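Local structure of 361aa long hypothetical D-aminopeptidase (Pyrococcus horikoshii, 2DRH) at residues Asn61-Lys66 / Thr91-Ile96; Phe165-Val170 / Gly183-Ala188; Ala203-Asn208 / Glu321-Ser326. The protein probably acts as an aminopeptidase of the S58 (DmpA) peptidase family, although its actual function has not been established. All blocks are in the same frame, centred on the assembly; numbering follows the deposited sequence.

How the contacts relate
All three contacts are buried and made without help from another subunit, and all reach the same mixed sheet. Contact 1 lies farther out, its centre about 17 Å from that of the chain, and has a partly exposed side; the centres of contacts 2 and 3 are about 7 Å apart and lie deeper. These two meet through the paired strands 184-193 and 198-207, where Ser187 OG probably donates to Ala203 O. Chemistry changes with place: contact 1 gathers charge beside an apolar wedge, contact 2 relies on backbone bonds and glycines at the edge of 184-193 turned from 198-207, and contact 3 packs Ala, Val and Ile between strand and helix, ending in two serine hydroxyls.

Contact 1 (Asn61-Lys66 / Thr91-Ile96); sequences NIYKEK and TIETPI
The tight side of this contact is built by Ile62, Tyr63 and Lys66 against the backbone and side chains of 92-95. Ile62 works with both branches: CG2, anti to its backbone N, presses on the peptide after Glu93, 3.4 Å from Thr94 N, while CD1 reaches along the chain to lie 3.8 Å from Pro95 CD. Glu93 CA directs its hydrogen at Ile62 O in a C-H...O contact of 3.4 Å. Tyr63 and Glu93 run side by side in the same direction, the carboxylate turned 75° from the ring plane, and Glu93 OE2 sits at the ring edge, 3.5 Å from Tyr63 CE1. Their polar tips have partners beyond: Tyr63 OH binds Ser128 O, and Glu93 OE2 binds Asn130 N. The Lys66 chain, bent at chi2 and chi4, brings its ammonium over one face of the Tyr63 ring, NZ 3.9 Å from the plane and offset toward the rim. There NZ binds Tyr63 O at 2.7 Å and His292 ND1, and forms a salt bridge, its hydrogen bond weak, with the less surely placed Glu93 OE1; the neighbouring carboxylate and carbonyl O would probably favour the protonated lysine. The other side is looser: Lys64 and Glu65 turn from 91-96 and, like Asn61, are partly exposed, Lys64 bridging to Asp121 and Glu65 to Arg289. The turn at 61-65 is closed by Glu65 N bonding Asn61 O and by Asn61 OD1, which accepts from Lys64 N at 2.9 Å and 165°. This Asx motif turns the chain into strand 65-73, the antiparallel partner of strand 91-92.

Contact 2 (Phe165-Val170 / Gly183-Ala188); sequences FEEGAV and GGIGSA
Gly168 O is gripped by two N-H groups and one C-H. Ile185 N donates to Gly168 O over 2.8 Å, nearly straight at 169°, though it comes from somewhat above the carbonyl plane; Val170 N adds a weak bond, and Gly184 CA lies 3.4 Å from Gly168 O. In return, Gly168 N donates to Ile185 O at 2.7 Å, on a lone pair. The two bonds make a single antiparallel hydrogen-bonded pair, by which the loop 165-170 docks on one edge of strand 184-193, while strand 198-207 pairs along the other; beyond the bridge the loop leaves through an inverse gamma turn centred on Ala169. Glycine is called for at both Gly168 and Gly184 by the backbone angles, and a CB on Gly184 would also stand just 2.2 Å from Gly168 O. Glu167 stretches alongside the strand, extended beyond CG, so that its OE1 takes a weak, bent bond from Ser187 N (2.8 Å, 124°) and its OE2 bridges to Lys20 and Lys2. An alanine here would remove the bond from Ser187 N and the salt bridges to Lys20 and Lys2, and would probably leave the loop less firmly docked. Ser187 OG, bound to Ala203 O and Ile21 N, lies at the edge of the Phe165 ring, 3.6 Å from CZ. Nearer the bridge, Ile185 CG1 rests 3.6 Å from Val170 O.

Contact 3 (Ala203-Asn208 / Glu321-Ser326); sequences ALVLSN and EAIINS
Glu321 does not touch the strand; its OE2 receives Asn325 ND2, one turn on, at 3.0 Å and 174°, while its OE1 bridges to Arg190. Ala322 is the first residue to touch 203-208. Its methyl faces the strand and meets Val205 CG1 at 3.8 Å, with Ala203 CB a little farther off. Val205 CG2, in the crowded position between its backbone N and carbonyl carbon, slides over the Ala322 carbonyl, 3.4 Å from the O, and brushes Ile323 CG1 at 4.2 Å. Helix 309-328 thus packs on a face of the large mixed sheet, consistent with the layered alpha/beta architecture of the DmpA family; the axes of 203-207 and 321-326 cross at -50° and come within 7.8 Å, an approach in which the alanine methyl meets Val205. Asn325, turned to the flank, also donates to Ser187 O and so ties the helix to strand 184-193. At Ser326 the contact turns polar: its OG accepts from Ser207 OG at 2.8 Å and donates to Ile323 O, on a lone pair, over a very short 2.5 Å. Ser207 OG in turn takes a weak bond from Gly184 N, linking the pair to the neighbouring strand.

Contact 1 (Asn61-Lys66 / Thr91-Ile96)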
# COMPACT_ATOMS: atom_id res chain seq x y z
N ASN A 61 -11.62 -29.14 0.22
CA ASN A 61 -11.92 -28.18 1.28
C ASN A 61 -10.97 -26.99 1.16
O ASN A 61 -9.78 -27.09 1.47
CB ASN A 61 -11.76 -28.84 2.66
CG ASN A 61 -12.26 -27.95 3.80
OD1 ASN A 61 -11.91 -26.77 3.89
ND2 ASN A 61 -13.09 -28.52 4.67
N ILE A 62 -11.50 -25.85 0.71
CA ILE A 62 -10.70 -24.65 0.51
C ILE A 62 -10.11 -24.06 1.79
O ILE A 62 -9.03 -23.49 1.78
CB ILE A 62 -11.52 -23.58 -0.23
CG1 ILE A 62 -12.18 -24.22 -1.45
CG2 ILE A 62 -10.63 -22.44 -0.68
CD1 ILE A 62 -13.21 -23.35 -2.13
N TYR A 63 -10.81 -24.22 2.91
CA TYR A 63 -10.32 -23.72 4.19
C TYR A 63 -9.14 -24.52 4.74
O TYR A 63 -8.15 -23.95 5.23
CB TYR A 63 -11.46 -23.74 5.21
CG TYR A 63 -11.07 -23.19 6.57
CD1 TYR A 63 -10.90 -21.82 6.77
CD2 TYR A 63 -10.89 -24.04 7.65
CE1 TYR A 63 -10.56 -21.31 8.02
CE2 TYR A 63 -10.55 -23.54 8.91
CZ TYR A 63 -10.39 -22.17 9.09
OH TYR A 63 -10.10 -21.68 10.34
N LYS A 64 -9.24 -25.85 4.69
CA LYS A 64 -8.17 -26.71 5.19
C LYS A 64 -7.03 -26.77 4.19
O LYS A 64 -5.88 -26.97 4.56
CB LYS A 64 -8.72 -28.11 5.49
CG LYS A 64 -9.75 -28.12 6.60
CD LYS A 64 -9.14 -27.64 7.91
CE LYS A 64 -10.21 -27.41 8.98
NZ LYS A 64 -11.08 -28.60 9.18
N GLU A 65 -7.36 -26.60 2.91
CA GLU A 65 -6.34 -26.59 1.87
C GLU A 65 -6.48 -25.29 1.09
O GLU A 65 -7.23 -25.20 0.12
CB GLU A 65 -6.48 -27.81 0.94
CG GLU A 65 -6.12 -29.10 1.65
CD GLU A 65 -5.88 -30.25 0.70
OE1 GLU A 65 -6.83 -30.63 -0.02
OE2 GLU A 65 -4.74 -30.77 0.69
N LYS A 66 -5.75 -24.29 1.56
CA LYS A 66 -5.76 -22.95 0.98
C LYS A 66 -4.92 -22.81 -0.28
O LYS A 66 -4.03 -23.64 -0.56
CB LYS A 66 -5.26 -21.96 2.04
CG LYS A 66 -6.05 -21.95 3.34
CD LYS A 66 -5.14 -21.61 4.51
CE LYS A 66 -5.87 -20.95 5.66
NZ LYS A 66 -7.06 -21.70 6.15
N THR A 91 -3.32 -15.78 1.12
CA THR A 91 -4.14 -16.94 0.77
C THR A 91 -5.64 -16.71 0.67
O THR A 91 -6.16 -15.68 1.13
CB THR A 91 -3.91 -18.06 1.78
OG1 THR A 91 -4.12 -17.55 3.10
CG2 THR A 91 -2.47 -18.60 1.68
N ILE A 92 -6.32 -17.67 0.06
CA ILE A 92 -7.78 -17.68 -0.08
C ILE A 92 -8.20 -19.01 0.55
O ILE A 92 -7.65 -20.06 0.21
CB ILE A 92 -8.21 -17.62 -1.56
CG1 ILE A 92 -8.08 -16.18 -2.08
CG2 ILE A 92 -9.65 -18.11 -1.71
CD1 ILE A 92 -8.55 -15.99 -3.51
N GLU A 93 -9.16 -18.95 1.47
CA GLU A 93 -9.58 -20.15 2.20
C GLU A 93 -11.07 -20.42 2.15
O GLU A 93 -11.61 -21.14 2.99
CB GLU A 93 -9.15 -20.04 3.66
CG GLU A 93 -9.56 -18.72 4.33
CD GLU A 93 -9.11 -18.62 5.78
OE1 GLU A 93 -7.94 -18.96 6.07
OE2 GLU A 93 -9.93 -18.19 6.61
N THR A 94 -11.74 -19.83 1.16
CA THR A 94 -13.16 -20.00 1.02
C THR A 94 -13.51 -19.86 -0.44
O THR A 94 -12.71 -19.34 -1.23
CB THR A 94 -13.93 -18.88 1.76
OG1 THR A 94 -13.70 -17.62 1.09
CG2 THR A 94 -13.47 -18.77 3.22
N PRO A 95 -14.68 -20.36 -0.85
CA PRO A 95 -15.00 -20.19 -2.26
C PRO A 95 -15.22 -18.69 -2.45
O PRO A 95 -15.50 -17.97 -1.48
CB PRO A 95 -16.28 -21.01 -2.44
CG PRO A 95 -16.86 -21.09 -1.08
CD PRO A 95 -15.66 -21.24 -0.18
N ILE A 96 -15.07 -18.21 -3.68
CA ILE A 96 -15.21 -16.79 -3.98
C ILE A 96 -16.64 -16.50 -4.41
O ILE A 96 -17.16 -17.12 -5.33
CB ILE A 96 -14.25 -16.38 -5.10
CG1 ILE A 96 -12.85 -16.90 -4.76
CG2 ILE A 96 -14.25 -14.86 -5.25
CD1 ILE A 96 -11.83 -16.69 -5.87

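Contact 2 (Phe165-Val170 / Gly183-Ala188)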
# COMPACT_ATOMS: atom_id res chain seq x y z
N PHE A 165 -20.21 -23.67 -17.40
CA PHE A 165 -21.03 -22.67 -16.72
C PHE A 165 -21.48 -21.62 -17.72
O PHE A 165 -20.73 -21.25 -18.62
CB PHE A 165 -20.26 -22.03 -15.56
CG PHE A 165 -19.08 -21.20 -15.98
CD1 PHE A 165 -19.23 -19.85 -16.28
CD2 PHE A 165 -17.81 -21.77 -16.06
CE1 PHE A 165 -18.14 -19.07 -16.66
CE2 PHE A 165 -16.71 -21.00 -16.44
CZ PHE A 165 -16.87 -19.65 -16.74
N GLU A 166 -22.72 -21.18 -17.58
CA GLU A 166 -23.28 -20.18 -18.48
C GLU A 166 -22.66 -18.81 -18.26
O GLU A 166 -22.19 -18.49 -17.17
CB GLU A 166 -24.79 -20.10 -18.30
CG GLU A 166 -25.52 -21.39 -18.63
CD GLU A 166 -27.03 -21.22 -18.57
OE1 GLU A 166 -27.55 -20.86 -17.50
OE2 GLU A 166 -27.69 -21.46 -19.61
N GLU A 167 -22.68 -18.00 -19.32
CA GLU A 167 -22.14 -16.65 -19.27
C GLU A 167 -23.24 -15.67 -19.67
O GLU A 167 -24.26 -16.08 -20.22
CB GLU A 167 -20.92 -16.53 -20.19
CG GLU A 167 -19.73 -17.35 -19.68
CD GLU A 167 -18.51 -17.25 -20.57
OE1 GLU A 167 -18.18 -16.13 -21.02
OE2 GLU A 167 -17.86 -18.29 -20.81
N GLY A 168 -23.03 -14.39 -19.40
CA GLY A 168 -24.04 -13.40 -19.74
C GLY A 168 -24.82 -12.94 -18.53
O GLY A 168 -24.26 -12.80 -17.44
N ALA A 169 -26.12 -12.73 -18.69
CA ALA A 169 -26.95 -12.26 -17.58
C ALA A 169 -27.41 -13.42 -16.69
O ALA A 169 -28.58 -13.79 -16.69
CB ALA A 169 -28.15 -11.49 -18.11
N VAL A 170 -26.48 -13.97 -15.92
CA VAL A 170 -26.78 -15.09 -15.04
C VAL A 170 -26.03 -14.89 -13.73
O VAL A 170 -25.04 -14.16 -13.69
CB VAL A 170 -26.35 -16.43 -15.71
CG1 VAL A 170 -27.20 -16.69 -16.97
CG2 VAL A 170 -24.87 -16.38 -16.08
N GLY A 183 -24.84 -6.16 -19.34
CA GLY A 183 -23.56 -6.66 -18.88
C GLY A 183 -23.74 -8.03 -18.25
O GLY A 183 -24.77 -8.68 -18.49
N GLY A 184 -22.77 -8.48 -17.46
CA GLY A 184 -22.89 -9.78 -16.81
C GLY A 184 -21.60 -10.57 -16.64
O GLY A 184 -20.53 -9.99 -16.45
N ILE A 185 -21.71 -11.89 -16.71
CA ILE A 185 -20.56 -12.77 -16.56
C ILE A 185 -19.90 -13.06 -17.91
O ILE A 185 -20.59 -13.34 -18.89
CB ILE A 185 -20.97 -14.12 -15.91
CG1 ILE A 185 -21.57 -13.88 -14.52
CG2 ILE A 185 -19.77 -15.06 -15.84
CD1 ILE A 185 -20.59 -13.33 -13.49
N GLY A 186 -18.58 -12.96 -17.94
CA GLY A 186 -17.82 -13.23 -19.15
C GLY A 186 -16.60 -14.04 -18.74
O GLY A 186 -16.15 -13.94 -17.61
N SER A 187 -16.06 -14.86 -19.64
CA SER A 187 -14.89 -15.65 -19.28
C SER A 187 -14.05 -16.04 -20.48
O SER A 187 -14.51 -16.03 -21.62
CB SER A 187 -15.32 -16.92 -18.51
OG SER A 187 -14.22 -17.45 -17.77
N ALA A 188 -12.79 -16.37 -20.22
CA ALA A 188 -11.87 -16.76 -21.27
C ALA A 188 -10.58 -17.25 -20.63
O ALA A 188 -10.34 -17.00 -19.45
CB ALA A 188 -11.57 -15.57 -22.19

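Contact 3 (Ala203-Asn208 / Glu321-Ser326)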
# COMPACT_ATOMS: atom_id res chain seq x y z
N ALA A 203 -9.81 -16.43 -16.85
CA ALA A 203 -10.42 -15.23 -16.30
C ALA A 203 -11.93 -15.25 -16.33
O ALA A 203 -12.54 -15.69 -17.30
CB ALA A 203 -9.91 -13.99 -17.02
N LEU A 204 -12.53 -14.78 -15.24
CA LEU A 204 -13.97 -14.66 -15.14
C LEU A 204 -14.23 -13.23 -14.68
O LEU A 204 -13.65 -12.77 -13.69
CB LEU A 204 -14.53 -15.66 -14.12
CG LEU A 204 -16.05 -15.58 -13.92
CD1 LEU A 204 -16.55 -16.88 -13.33
CD2 LEU A 204 -16.42 -14.41 -13.00
N VAL A 205 -15.07 -12.51 -15.41
CA VAL A 205 -15.35 -11.14 -15.03
C VAL A 205 -16.83 -10.88 -14.84
O VAL A 205 -17.67 -11.55 -15.43
CB VAL A 205 -14.82 -10.15 -16.10
CG1 VAL A 205 -13.33 -10.37 -16.34
CG2 VAL A 205 -15.62 -10.30 -17.39
N LEU A 206 -17.12 -9.90 -14.00
CA LEU A 206 -18.49 -9.47 -13.72
C LEU A 206 -18.41 -8.03 -14.18
O LEU A 206 -17.89 -7.18 -13.47
CB LEU A 206 -18.79 -9.55 -12.22
CG LEU A 206 -20.14 -9.00 -11.75
CD1 LEU A 206 -21.26 -9.72 -12.47
CD2 LEU A 206 -20.28 -9.14 -10.24
N SER A 207 -18.90 -7.76 -15.39
CA SER A 207 -18.83 -6.43 -15.97
C SER A 207 -20.04 -5.58 -15.64
O SER A 207 -21.18 -6.01 -15.79
CB SER A 207 -18.68 -6.52 -17.49
OG SER A 207 -19.83 -7.11 -18.07
N ASN A 208 -19.78 -4.35 -15.20
CA ASN A 208 -20.87 -3.44 -14.85
C ASN A 208 -20.36 -2.01 -14.90
O ASN A 208 -20.63 -1.21 -14.01
CB ASN A 208 -21.38 -3.78 -13.44
CG ASN A 208 -22.59 -2.95 -13.05
OD1 ASN A 208 -23.64 -3.02 -13.70
ND2 ASN A 208 -22.46 -2.17 -11.98
N GLU A 321 -10.77 -10.29 -23.42
CA GLU A 321 -11.77 -11.09 -24.11
C GLU A 321 -12.92 -11.42 -23.17
O GLU A 321 -14.08 -11.38 -23.58
CB GLU A 321 -11.16 -12.39 -24.66
CG GLU A 321 -12.02 -12.99 -25.79
CD GLU A 321 -11.74 -14.46 -26.06
OE1 GLU A 321 -10.56 -14.85 -26.21
OE2 GLU A 321 -12.72 -15.24 -26.13
N ALA A 322 -12.61 -11.73 -21.91
CA ALA A 322 -13.65 -12.07 -20.94
C ALA A 322 -14.68 -10.95 -20.83
O ALA A 322 -15.87 -11.22 -20.67
CB ALA A 322 -13.03 -12.35 -19.58
N ILE A 323 -14.22 -9.70 -20.89
CA ILE A 323 -15.13 -8.56 -20.81
C ILE A 323 -16.03 -8.55 -22.03
O ILE A 323 -17.25 -8.43 -21.90
CB ILE A 323 -14.35 -7.23 -20.73
CG1 ILE A 323 -13.61 -7.14 -19.39
CG2 ILE A 323 -15.32 -6.04 -20.89
CD1 ILE A 323 -12.69 -5.94 -19.26
N ILE A 324 -15.43 -8.67 -23.21
CA ILE A 324 -16.21 -8.68 -24.44
C ILE A 324 -17.23 -9.83 -24.43
O ILE A 324 -18.41 -9.63 -24.76
CB ILE A 324 -15.29 -8.79 -25.68
CG1 ILE A 324 -14.35 -7.58 -25.74
CG2 ILE A 324 -16.12 -8.89 -26.95
CD1 ILE A 324 -15.05 -6.23 -25.61
N ASN A 325 -16.78 -11.03 -24.04
CA ASN A 325 -17.67 -12.18 -23.99
C ASN A 325 -18.87 -11.94 -23.06
O ASN A 325 -19.95 -12.49 -23.29
CB ASN A 325 -16.91 -13.43 -23.53
CG ASN A 325 -15.90 -13.90 -24.55
OD1 ASN A 325 -16.15 -13.81 -25.75
ND2 ASN A 325 -14.76 -14.41 -24.09
N SER A 326 -18.68 -11.13 -22.02
CA SER A 326 -19.78 -10.84 -21.10
C SER A 326 -20.86 -10.06 -21.85
O SER A 326 -22.04 -10.13 -21.50
CB SER A 326 -19.30 -10.03 -19.89
OG SER A 326 -19.08 -8.67 -20.23